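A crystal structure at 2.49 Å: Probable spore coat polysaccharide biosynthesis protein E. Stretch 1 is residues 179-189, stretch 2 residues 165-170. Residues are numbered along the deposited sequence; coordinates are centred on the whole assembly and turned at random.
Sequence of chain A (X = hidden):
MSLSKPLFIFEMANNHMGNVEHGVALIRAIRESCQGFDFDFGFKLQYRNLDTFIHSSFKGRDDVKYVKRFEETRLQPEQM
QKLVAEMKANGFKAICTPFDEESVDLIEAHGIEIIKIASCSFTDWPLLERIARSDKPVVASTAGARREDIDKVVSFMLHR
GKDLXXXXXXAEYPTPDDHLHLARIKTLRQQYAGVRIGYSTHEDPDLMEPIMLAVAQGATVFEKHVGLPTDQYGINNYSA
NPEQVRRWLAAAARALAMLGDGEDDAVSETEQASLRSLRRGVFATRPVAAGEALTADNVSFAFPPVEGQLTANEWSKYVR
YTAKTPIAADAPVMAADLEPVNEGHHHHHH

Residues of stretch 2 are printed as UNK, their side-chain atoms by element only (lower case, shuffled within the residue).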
# COMPACT_ATOMS: atom_id res chain seq x y z
N HIS A 179 5.15 -11.25 -10.42
CA HIS A 179 6.58 -10.96 -10.34
C HIS A 179 6.90 -9.48 -10.18
O HIS A 179 8.04 -9.09 -10.31
CB HIS A 179 7.28 -11.48 -11.59
CG HIS A 179 7.45 -12.96 -11.64
ND1 HIS A 179 8.31 -13.58 -12.52
CD2 HIS A 179 6.87 -13.95 -10.92
CE1 HIS A 179 8.24 -14.89 -12.35
NE2 HIS A 179 7.39 -15.14 -11.37
N LEU A 180 5.88 -8.66 -9.92
CA LEU A 180 6.06 -7.24 -9.77
C LEU A 180 6.77 -6.91 -8.48
O LEU A 180 7.43 -5.89 -8.41
CB LEU A 180 4.72 -6.55 -9.77
CG LEU A 180 3.98 -6.68 -11.08
CD1 LEU A 180 2.60 -6.16 -10.95
CD2 LEU A 180 4.73 -5.86 -12.11
N HIS A 181 6.60 -7.74 -7.45
CA HIS A 181 7.32 -7.56 -6.19
C HIS A 181 7.25 -6.13 -5.72
O HIS A 181 8.27 -5.46 -5.56
CB HIS A 181 8.80 -7.92 -6.35
CG HIS A 181 9.47 -8.21 -5.05
ND1 HIS A 181 10.84 -8.28 -4.93
CD2 HIS A 181 8.97 -8.45 -3.82
CE1 HIS A 181 11.16 -8.52 -3.66
NE2 HIS A 181 10.04 -8.66 -2.98
N LEU A 182 6.05 -5.64 -5.52
CA LEU A 182 5.87 -4.26 -5.24
C LEU A 182 6.20 -4.00 -3.82
O LEU A 182 6.46 -2.87 -3.44
CB LEU A 182 4.43 -3.88 -5.50
CG LEU A 182 4.20 -3.94 -6.99
CD1 LEU A 182 2.74 -3.89 -7.28
CD2 LEU A 182 4.94 -2.72 -7.55
N ALA A 183 6.16 -5.05 -3.01
CA ALA A 183 6.57 -4.95 -1.63
C ALA A 183 7.91 -4.30 -1.56
O ALA A 183 8.26 -3.72 -0.57
CB ALA A 183 6.65 -6.32 -0.99
N ARG A 184 8.70 -4.40 -2.62
CA ARG A 184 10.04 -3.92 -2.53
C ARG A 184 10.07 -2.40 -2.37
O ARG A 184 11.06 -1.83 -1.87
CB ARG A 184 10.93 -4.40 -3.68
CG ARG A 184 12.38 -4.01 -3.41
CD ARG A 184 13.38 -4.87 -4.14
NE ARG A 184 13.88 -4.15 -5.29
CZ ARG A 184 15.14 -3.81 -5.44
NH1 ARG A 184 16.03 -4.13 -4.51
NH2 ARG A 184 15.51 -3.13 -6.51
N ILE A 185 8.98 -1.74 -2.77
CA ILE A 185 8.95 -0.28 -2.67
C ILE A 185 9.13 0.13 -1.20
O ILE A 185 9.87 1.06 -0.89
CB ILE A 185 7.69 0.35 -3.35
CG1 ILE A 185 7.59 -0.06 -4.82
CG2 ILE A 185 7.71 1.86 -3.32
CD1 ILE A 185 6.38 0.50 -5.50
N LYS A 186 8.48 -0.62 -0.30
CA LYS A 186 8.53 -0.35 1.13
C LYS A 186 9.88 -0.76 1.65
O LYS A 186 10.45 -0.08 2.52
CB LYS A 186 7.42 -1.08 1.88
CG LYS A 186 7.58 -1.10 3.41
CD LYS A 186 6.25 -1.06 4.18
CE LYS A 186 5.46 -2.39 4.09
NZ LYS A 186 3.94 -2.20 4.22
N THR A 187 10.44 -1.84 1.09
CA THR A 187 11.73 -2.29 1.56
C THR A 187 12.71 -1.17 1.33
O THR A 187 13.50 -0.80 2.23
CB THR A 187 12.18 -3.54 0.87
OG1 THR A 187 11.42 -4.64 1.37
CG2 THR A 187 13.66 -3.82 1.13
N LEU A 188 12.65 -0.58 0.15
CA LEU A 188 13.58 0.47 -0.17
C LEU A 188 13.32 1.66 0.70
O LEU A 188 14.25 2.28 1.18
CB LEU A 188 13.47 0.86 -1.63
CG LEU A 188 14.09 -0.14 -2.61
CD1 LEU A 188 13.98 0.40 -4.03
CD2 LEU A 188 15.54 -0.41 -2.25
N ARG A 189 12.04 2.00 0.88
CA ARG A 189 11.67 3.16 1.68
C ARG A 189 12.20 3.07 3.11
O ARG A 189 12.70 4.05 3.66
CB ARG A 189 10.16 3.39 1.66
CG ARG A 189 9.69 4.24 2.79
CD ARG A 189 8.20 4.52 2.68
NE ARG A 189 7.87 5.76 1.95
CZ ARG A 189 8.72 6.72 1.56
NH1 ARG A 189 10.04 6.63 1.81
NH2 ARG A 189 8.24 7.78 0.91
N UNK A 165 16.97 9.87 -6.07
CA UNK A 165 15.70 9.17 -6.09
C UNK A 165 16.05 7.77 -6.46
O UNK A 165 16.79 7.56 -7.40
c UNK A 165 14.79 9.79 -7.13
c UNK A 165 13.49 9.03 -7.28
o UNK A 165 14.50 11.13 -6.70
N UNK A 166 15.52 6.81 -5.73
CA UNK A 166 15.82 5.42 -5.98
C UNK A 166 14.57 4.61 -6.38
O UNK A 166 13.53 4.73 -5.72
c UNK A 166 17.97 5.16 -4.88
c UNK A 166 18.82 4.20 -4.12
c UNK A 166 16.19 3.39 -4.53
c UNK A 166 16.48 4.89 -4.75
N UNK A 167 14.63 3.81 -7.44
CA UNK A 167 13.36 3.25 -7.95
C UNK A 167 13.30 1.75 -7.91
O UNK A 167 14.20 1.09 -8.28
se UNK A 167 11.84 6.24 -9.75
c UNK A 167 13.25 5.15 -9.71
c UNK A 167 13.01 3.70 -9.36
c UNK A 167 10.91 5.63 -11.18
N UNK A 168 12.20 1.20 -7.47
CA UNK A 168 12.07 -0.23 -7.59
C UNK A 168 11.83 -0.52 -9.06
O UNK A 168 11.16 0.25 -9.75
c UNK A 168 10.73 -4.33 -7.29
c UNK A 168 10.95 -0.77 -6.68
n UNK A 168 9.50 -4.00 -7.62
c UNK A 168 9.35 -2.64 -7.49
c UNK A 168 10.53 -2.16 -7.02
n UNK A 168 11.37 -3.24 -6.91
N UNK A 169 12.45 -1.56 -9.58
CA UNK A 169 12.00 -2.12 -10.81
C UNK A 169 12.49 -3.54 -10.98
O UNK A 169 13.38 -3.99 -10.29
s UNK A 169 14.02 -1.18 -12.54
c UNK A 169 12.33 -1.24 -12.02
N UNK A 170 11.84 -4.23 -11.90
CA UNK A 170 12.20 -5.58 -12.21
C UNK A 170 12.58 -5.66 -13.69
O UNK A 170 11.88 -5.12 -14.57
c UNK A 170 11.51 -7.97 -12.04
c UNK A 170 11.06 -6.54 -11.89
c UNK A 170 10.55 -6.28 -10.47

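Position 165 has three side-chain atoms, two carbons and one oxygen. The first carbon carries both the oxygen and the second carbon. No atom of this side chain reaches stretch 1. A branched first carbon with a hydroxyl and a methyl is Thr 165.

Position 166 has four carbons. They fork at the first, and one arm is two carbons long. The short arm packs against the side chain of Leu 188. The residue is Ile 166. CG2 of Ile 166 is 3.8 Å from CD1 of Leu 188. Its CA-to-CB bond points toward stretch 1 and that of Leu 188 points toward stretch 2, so two apolar side chains meet here.

Position 167 has an unbranched chain of two carbons, a selenium and a last carbon. The CA-to-CB bond points away from stretch 1, and the side chain makes no close contact with it. The selenium identifies selenomethionine, here Met 167. Its backbone still takes part: the C atom of Met 167 is 4.2 Å from CD1 of Leu 188.

Position 168 has one carbon followed by a five-membered ring of three carbons and two nitrogens. One ring nitrogen lies near the carbonyl oxygens of Leu 180 and His 181, the other near the side chain of Arg 184. This is an imidazole, so the residue is His 168. NE2 of His 168 donates a nearly straight hydrogen bond to O of Leu 180, at 2.9 Å. O of His 181 is 2.8 Å from NE2 of His 168, but the angle is too poor for a hydrogen bond. NE of Arg 184 donates to ND1 of His 168 at 3.1 Å.

Position 169 has one carbon and one sulfur. The CA-to-CB bond points away, and the side chain makes no close contact with stretch 1. The residue is Cys 169.

Position 170 has three carbons, the first carrying the other two. One methyl lies near the carbonyl oxygens of His 179 and Leu 180. The residue is Val 170. CG2 of Val 170 is 3.8 Å from O of His 179 and 3.8 Å from O of Leu 180.

His 168 is the centre of the contact. Leu 180, just before the turn from His 181 to Arg 184, accepts from NE2, and Arg 184, the last residue of the turn, donates to ND1. CB of Arg 184 sits over one ring face, 3.8 Å from the centroid of the His 168 ring, in a CH-pi contact. Ile 185 and Leu 188 continue the packing along the helix, which runs roughly antiparallel to the strand.

Stretch 2 165-170: TIMHCV
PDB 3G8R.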